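PDB 6VXC: trans-4-hydroxy-L-proline dehydratase from Clostridioides difficile 70-100-2010, which uses a glycyl radical to dehydrate trans-4-hydroxy-L-proline to (S)-1-pyrroline-5-carboxylate in the anaerobic breakdown of 4-hydroxyproline. Local coordinates for residues Phe192-Leu203 against Leu221-Val232. Residues are numbered along the deposited sequence; the frame is centred on the assembly and turned at random.
Sequences FLDLKKDIEARL and LEAMAIACDAMV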
ATOM      1  N   PHE A 192      23.448  -7.982 -11.182  1.00 12.83           N
ATOM      2  CA  PHE A 192      22.666  -8.321 -12.362  1.00 14.52           C
ATOM      3  C   PHE A 192      23.480  -9.029 -13.439  1.00 15.10           C
ATOM      4  O   PHE A 192      22.890  -9.717 -14.284  1.00 14.66           O
ATOM      5  CB  PHE A 192      21.982  -7.067 -12.904  1.00 13.59           C
ATOM      6  CG  PHE A 192      20.787  -6.680 -12.087  1.00 13.57           C
ATOM      7  CD1 PHE A 192      19.546  -7.246 -12.341  1.00 12.37           C
ATOM      8  CD2 PHE A 192      20.915  -5.800 -11.018  1.00 14.55           C
ATOM      9  CE1 PHE A 192      18.435  -6.920 -11.553  1.00 14.31           C
ATOM     10  CE2 PHE A 192      19.807  -5.468 -10.229  1.00 14.59           C
ATOM     11  CZ  PHE A 192      18.573  -6.026 -10.494  1.00 11.49           C
ATOM     12  N   LEU A 193      24.811  -8.914 -13.411  1.00 14.98           N
ATOM     13  CA  LEU A 193      25.626  -9.775 -14.256  1.00 14.41           C
ATOM     14  C   LEU A 193      25.536 -11.222 -13.802  1.00 17.11           C
ATOM     15  O   LEU A 193      25.512 -12.130 -14.637  1.00 15.72           O
ATOM     16  CB  LEU A 193      27.081  -9.313 -14.261  1.00 19.15           C
ATOM     17  CG  LEU A 193      27.335  -7.981 -14.933  1.00 16.11           C
ATOM     18  CD1 LEU A 193      28.771  -7.576 -14.692  1.00 24.11           C
ATOM     19  CD2 LEU A 193      27.029  -8.078 -16.430  1.00 20.80           C
ATOM     20  N   ASP A 194      25.490 -11.454 -12.482  1.00 17.05           N
ATOM     21  CA  ASP A 194      25.292 -12.810 -11.964  1.00 15.35           C
ATOM     22  C   ASP A 194      23.940 -13.376 -12.387  1.00 17.07           C
ATOM     23  O   ASP A 194      23.831 -14.546 -12.778  1.00 18.26           O
ATOM     24  CB  ASP A 194      25.371 -12.828 -10.439  1.00 13.63           C
ATOM     25  CG  ASP A 194      26.736 -12.467  -9.903  1.00 20.97           C
ATOM     26  OD1 ASP A 194      27.755 -12.875 -10.504  1.00 20.44           O
ATOM     27  OD2 ASP A 194      26.775 -11.780  -8.855  1.00 22.05           O
ATOM     28  N   LEU A 195      22.877 -12.582 -12.226  1.00 17.36           N
ATOM     29  CA  LEU A 195      21.548 -13.062 -12.583  1.00 14.04           C
ATOM     30  C   LEU A 195      21.494 -13.362 -14.070  1.00 15.53           C
ATOM     31  O   LEU A 195      20.921 -14.369 -14.488  1.00 16.68           O
ATOM     32  CB  LEU A 195      20.496 -12.022 -12.188  1.00 13.36           C
ATOM     33  CG  LEU A 195      20.335 -11.777 -10.673  1.00 12.87           C
ATOM     34  CD1 LEU A 195      19.508 -10.522 -10.361  1.00 13.24           C
ATOM     35  CD2 LEU A 195      19.692 -12.976 -10.018  1.00 14.66           C
ATOM     36  N   LYS A 196      22.147 -12.528 -14.884  1.00 17.44           N
ATOM     37  CA  LYS A 196      22.161 -12.801 -16.318  1.00 17.23           C
ATOM     38  C   LYS A 196      22.820 -14.144 -16.623  1.00 19.03           C
ATOM     39  O   LYS A 196      22.325 -14.908 -17.451  1.00 18.54           O
ATOM     40  CB  LYS A 196      22.857 -11.673 -17.072  1.00 17.65           C
ATOM     41  CG  LYS A 196      22.718 -11.836 -18.572  1.00 21.84           C
ATOM     42  CD  LYS A 196      23.372 -10.719 -19.344  1.00 23.11           C
ATOM     43  CE  LYS A 196      23.315 -11.014 -20.839  1.00 29.17           C
ATOM     44  NZ  LYS A 196      23.962  -9.940 -21.621  1.00 29.25           N
ATOM     45  N   LYS A 197      23.916 -14.468 -15.935  1.00 17.99           N
ATOM     46  CA  LYS A 197      24.524 -15.782 -16.124  1.00 21.45           C
ATOM     47  C   LYS A 197      23.566 -16.890 -15.720  1.00 17.79           C
ATOM     48  O   LYS A 197      23.517 -17.944 -16.361  1.00 20.01           O
ATOM     49  CB  LYS A 197      25.825 -15.887 -15.326  1.00 20.24           C
ATOM     50  CG  LYS A 197      26.947 -15.054 -15.896  1.00 27.41           C
ATOM     51  CD  LYS A 197      28.243 -15.255 -15.135  1.00 33.18           C
ATOM     52  CE  LYS A 197      29.417 -14.696 -15.918  1.00 38.37           C
ATOM     53  NZ  LYS A 197      30.639 -14.583 -15.070  1.00 50.68           N
ATOM     54  N   ASP A 198      22.833 -16.690 -14.625  1.00 17.54           N
ATOM     55  CA  ASP A 198      21.804 -17.650 -14.246  1.00 17.70           C
ATOM     56  C   ASP A 198      20.765 -17.806 -15.352  1.00 18.44           C
ATOM     57  O   ASP A 198      20.312 -18.918 -15.635  1.00 18.72           O
ATOM     58  CB  ASP A 198      21.120 -17.221 -12.945  1.00 15.31           C
ATOM     59  CG  ASP A 198      22.047 -17.270 -11.729  1.00 23.04           C
ATOM     60  OD1 ASP A 198      23.116 -17.915 -11.779  1.00 27.33           O
ATOM     61  OD2 ASP A 198      21.689 -16.654 -10.708  1.00 26.07           O
ATOM     62  N   ILE A 199      20.350 -16.695 -15.958  1.00 16.95           N
ATOM     63  CA  ILE A 199      19.327 -16.748 -16.995  1.00 17.17           C
ATOM     64  C   ILE A 199      19.857 -17.455 -18.241  1.00 19.54           C
ATOM     65  O   ILE A 199      19.181 -18.305 -18.828  1.00 18.65           O
ATOM     66  CB  ILE A 199      18.824 -15.324 -17.302  1.00 15.79           C
ATOM     67  CG1 ILE A 199      18.017 -14.780 -16.103  1.00 13.99           C
ATOM     68  CG2 ILE A 199      18.041 -15.292 -18.632  1.00 15.29           C
ATOM     69  CD1 ILE A 199      17.926 -13.262 -16.050  1.00 12.86           C
ATOM     70  N   GLU A 200      21.088 -17.145 -18.635  1.00 19.13           N
ATOM     71  CA  GLU A 200      21.679 -17.807 -19.794  1.00 18.88           C
ATOM     72  C   GLU A 200      21.816 -19.303 -19.561  1.00 21.51           C
ATOM     73  O   GLU A 200      21.623 -20.102 -20.485  1.00 23.18           O
ATOM     74  CB  GLU A 200      23.025 -17.159 -20.111  1.00 20.04           C
ATOM     75  CG  GLU A 200      22.852 -15.763 -20.697  1.00 21.95           C
ATOM     76  CD  GLU A 200      24.143 -14.971 -20.826  1.00 25.75           C
ATOM     77  OE1 GLU A 200      25.141 -15.303 -20.150  1.00 28.47           O
ATOM     78  OE2 GLU A 200      24.158 -14.026 -21.643  1.00 30.47           O
ATOM     79  N   ALA A 201      22.130 -19.707 -18.329  1.00 21.09           N
ATOM     80  CA  ALA A 201      22.175 -21.131 -18.020  1.00 21.06           C
ATOM     81  C   ALA A 201      20.805 -21.780 -18.192  1.00 23.28           C
ATOM     82  O   ALA A 201      20.700 -22.890 -18.729  1.00 20.45           O
ATOM     83  CB  ALA A 201      22.695 -21.344 -16.600  1.00 20.95           C
ATOM     84  N   ARG A 202      19.741 -21.107 -17.736  1.00 21.35           N
ATOM     85  CA  ARG A 202      18.394 -21.639 -17.931  1.00 20.76           C
ATOM     86  C   ARG A 202      18.056 -21.747 -19.415  1.00 18.57           C
ATOM     87  O   ARG A 202      17.485 -22.746 -19.857  1.00 18.69           O
ATOM     88  CB  ARG A 202      17.361 -20.760 -17.224  1.00 21.78           C
ATOM     89  CG  ARG A 202      17.253 -20.965 -15.726  1.00 21.20           C
ATOM     90  CD  ARG A 202      16.665 -22.331 -15.346  1.00 21.95           C
ATOM     91  NE  ARG A 202      15.235 -22.436 -15.650  1.00 24.95           N
ATOM     92  CZ  ARG A 202      14.696 -23.343 -16.464  1.00 24.03           C
ATOM     93  NH1 ARG A 202      15.455 -24.240 -17.073  1.00 23.62           N
ATOM     94  NH2 ARG A 202      13.390 -23.345 -16.677  1.00 26.84           N
ATOM     95  N   LEU A 203      18.376 -20.709 -20.193  1.00 17.20           N
ATOM     96  CA  LEU A 203      18.084 -20.739 -21.624  1.00 20.50           C
ATOM     97  C   LEU A 203      18.752 -21.932 -22.308  1.00 21.89           C
ATOM     98  O   LEU A 203      18.167 -22.550 -23.202  1.00 23.18           O
ATOM     99  CB  LEU A 203      18.508 -19.423 -22.280  1.00 17.52           C
ATOM    100  CG  LEU A 203      17.535 -18.252 -22.083  1.00 18.25           C
ATOM    101  CD1 LEU A 203      18.156 -16.916 -22.489  1.00 16.30           C
ATOM    102  CD2 LEU A 203      16.248 -18.506 -22.853  1.00 18.41           C
ATOM    103  N   LEU A 221      12.558 -15.575 -20.326  1.00 16.33           N
ATOM    104  CA  LEU A 221      13.966 -15.557 -19.927  1.00 15.84           C
ATOM    105  C   LEU A 221      14.775 -14.588 -20.790  1.00 15.65           C
ATOM    106  O   LEU A 221      15.637 -13.865 -20.280  1.00 14.89           O
ATOM    107  CB  LEU A 221      14.539 -16.975 -20.014  1.00 11.79           C
ATOM    108  CG  LEU A 221      14.023 -17.923 -18.928  1.00 16.18           C
ATOM    109  CD1 LEU A 221      14.193 -19.364 -19.325  1.00 15.05           C
ATOM    110  CD2 LEU A 221      14.732 -17.671 -17.592  1.00 13.64           C
ATOM    111  N   GLU A 222      14.512 -14.557 -22.099  1.00 16.53           N
ATOM    112  CA  GLU A 222      15.177 -13.571 -22.951  1.00 17.33           C
ATOM    113  C   GLU A 222      14.885 -12.151 -22.483  1.00 13.95           C
ATOM    114  O   GLU A 222      15.771 -11.292 -22.492  1.00 17.13           O
ATOM    115  CB  GLU A 222      14.756 -13.726 -24.419  1.00 18.82           C
ATOM    116  CG  GLU A 222      15.343 -14.906 -25.132  1.00 24.69           C
ATOM    117  CD  GLU A 222      14.952 -14.975 -26.618  1.00 26.10           C
ATOM    118  OE1 GLU A 222      15.674 -15.663 -27.367  1.00 34.15           O
ATOM    119  OE2 GLU A 222      13.955 -14.339 -27.037  1.00 23.91           O
ATOM    120  N   ALA A 223      13.638 -11.873 -22.102  1.00 15.05           N
ATOM    121  CA  ALA A 223      13.317 -10.547 -21.596  1.00 13.26           C
ATOM    122  C   ALA A 223      14.073 -10.248 -20.302  1.00 13.25           C
ATOM    123  O   ALA A 223      14.561  -9.132 -20.102  1.00 14.29           O
ATOM    124  CB  ALA A 223      11.809 -10.415 -21.388  1.00 14.16           C
ATOM    125  N   MET A 224      14.166 -11.231 -19.406  1.00 15.62           N
ATOM    126  CA  MET A 224      14.888 -11.015 -18.155  1.00 15.06           C
ATOM    127  C   MET A 224      16.345 -10.669 -18.412  1.00 14.09           C
ATOM    128  O   MET A 224      16.918  -9.818 -17.719  1.00 17.40           O
ATOM    129  CB  MET A 224      14.771 -12.243 -17.250  1.00 13.71           C
ATOM    130  CG  MET A 224      13.382 -12.453 -16.673  1.00 12.64           C
ATOM    131  SD  MET A 224      13.323 -13.926 -15.644  1.00 18.13           S
ATOM    132  CE  MET A 224      11.824 -14.671 -16.222  1.00 13.45           C
ATOM    133  N   ALA A 225      16.963 -11.327 -19.400  1.00 16.29           N
ATOM    134  CA  ALA A 225      18.359 -11.048 -19.738  1.00 13.25           C
ATOM    135  C   ALA A 225      18.541  -9.616 -20.226  1.00 14.61           C
ATOM    136  O   ALA A 225      19.524  -8.946 -19.880  1.00 17.13           O
ATOM    137  CB  ALA A 225      18.852 -12.045 -20.791  1.00 15.25           C
ATOM    138  N   ILE A 226      17.608  -9.134 -21.040  1.00 14.52           N
ATOM    139  CA  ILE A 226      17.669  -7.753 -21.493  1.00 15.65           C
ATOM    140  C   ILE A 226      17.498  -6.792 -20.319  1.00 15.68           C
ATOM    141  O   ILE A 226      18.155  -5.752 -20.255  1.00 14.71           O
ATOM    142  CB  ILE A 226      16.623  -7.521 -22.600  1.00 12.24           C
ATOM    143  CG1 ILE A 226      17.012  -8.327 -23.864  1.00 17.70           C
ATOM    144  CG2 ILE A 226      16.478  -6.040 -22.875  1.00 12.97           C
ATOM    145  CD1 ILE A 226      15.891  -8.474 -24.888  1.00 17.35           C
ATOM    146  N   ALA A 227      16.613  -7.124 -19.377  1.00 15.90           N
ATOM    147  CA  ALA A 227      16.454  -6.288 -18.189  1.00 14.95           C
ATOM    148  C   ALA A 227      17.749  -6.209 -17.379  1.00 14.93           C
ATOM    149  O   ALA A 227      18.081  -5.149 -16.834  1.00 18.12           O
ATOM    150  CB  ALA A 227      15.304  -6.821 -17.329  1.00 12.96           C
ATOM    151  N   CYS A 228      18.483  -7.322 -17.276  1.00 16.14           N
ATOM    152  CA  CYS A 228      19.777  -7.305 -16.587  1.00 18.37           C
ATOM    153  C   CYS A 228      20.743  -6.338 -17.257  1.00 17.36           C
ATOM    154  O   CYS A 228      21.424  -5.554 -16.583  1.00 17.46           O
ATOM    155  CB  CYS A 228      20.397  -8.705 -16.549  1.00 13.85           C
ATOM    156  SG  CYS A 228      19.567  -9.936 -15.512  1.00 17.98           S
ATOM    157  N   ASP A 229      20.843  -6.406 -18.591  1.00 19.07           N
ATOM    158  CA  ASP A 229      21.696  -5.472 -19.320  1.00 16.37           C
ATOM    159  C   ASP A 229      21.313  -4.030 -19.029  1.00 16.31           C
ATOM    160  O   ASP A 229      22.177  -3.152 -18.961  1.00 19.52           O
ATOM    161  CB  ASP A 229      21.615  -5.720 -20.832  1.00 18.00           C
ATOM    162  CG  ASP A 229      22.235  -7.031 -21.256  1.00 20.91           C
ATOM    163  OD1 ASP A 229      23.152  -7.513 -20.562  1.00 26.58           O
ATOM    164  OD2 ASP A 229      21.808  -7.565 -22.304  1.00 24.20           O
ATOM    165  N   ALA A 230      20.013  -3.754 -18.924  1.00 15.59           N
ATOM    166  CA  ALA A 230      19.587  -2.395 -18.626  1.00 15.17           C
ATOM    167  C   ALA A 230      20.110  -1.943 -17.262  1.00 15.89           C
ATOM    168  O   ALA A 230      20.557  -0.801 -17.108  1.00 16.89           O
ATOM    169  CB  ALA A 230      18.065  -2.295 -18.701  1.00 15.57           C
ATOM    170  N   MET A 231      20.059  -2.814 -16.257  1.00 16.66           N
ATOM    171  CA  MET A 231      20.561  -2.405 -14.947  1.00 16.12           C
ATOM    172  C   MET A 231      22.063  -2.144 -14.995  1.00 15.44           C
ATOM    173  O   MET A 231      22.554  -1.188 -14.386  1.00 19.26           O
ATOM    174  CB  MET A 231      20.217  -3.456 -13.883  1.00 13.73           C
ATOM    175  CG  MET A 231      18.710  -3.598 -13.624  1.00 13.24           C
ATOM    176  SD  MET A 231      17.924  -2.070 -13.101  1.00 17.75           S
ATOM    177  CE  MET A 231      18.635  -1.828 -11.487  1.00 13.31           C
ATOM    178  N   VAL A 232      22.804  -2.956 -15.752  1.00 16.00           N
ATOM    179  CA  VAL A 232      24.236  -2.718 -15.909  1.00 16.89           C
ATOM    180  C   VAL A 232      24.487  -1.339 -16.505  1.00 17.82           C
ATOM    181  O   VAL A 232      25.361  -0.595 -16.046  1.00 19.76           O
ATOM    182  CB  VAL A 232      24.872  -3.843 -16.747  1.00 17.09           C
ATOM    183  CG1 VAL A 232      26.322  -3.505 -17.096  1.00 18.70           C
ATOM    184  CG2 VAL A 232      24.812  -5.150 -15.982  1.00 15.25           C
TER
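Lys196 NZ donates to Asp229 OD1 at 2.8 Å, a salt bridge between the two helices. The bond uses the syn lone pair of OD1, on the side of the other oxygen, and NZ lies 3.3 Å from Asp229 OD2. Lys196 CG stands anti to the backbone N (chi1 -172°), and the fully extended chain beyond it carries the ammonium across to the carboxylate. Beside this bridge the contact is largely apolar. Cys228 is a knob in a hole formed by Phe192, Leu195, Lys196 and Ile199. Its CB lies 3.5 Å from Phe192 O, where the backbones run close together. Ile199 is the reciprocal knob, set among Leu221, Met224, Ala225 and Cys228. Its two branches divide the work: CD1 reaches Met224 CB at 3.5 Å, while CG2 faces Ala225 CB and the Leu221 carbonyl. Met231 covers one face of the Phe192 ring. Its CG sits over the centre, 3.7 Å from the ring centroid, in a CH-pi contact, and Cys228 SG lies at the ring edge. Farther along, Leu203 CD2 packs on Leu221 CB at 3.7 Å. Ile552 of helix 551-554 packs on Leu195, Ile199 and Met224. The two segments run antiparallel, with a closest axis approach of 8.9 Å and 163° between their N-to-C directions. Away from the glycyl radical and probable active-site residues, this is an antiparallel helical hairpin with knobs-into-holes packing, in the helical periphery of the pyruvate formate lyase-like fold.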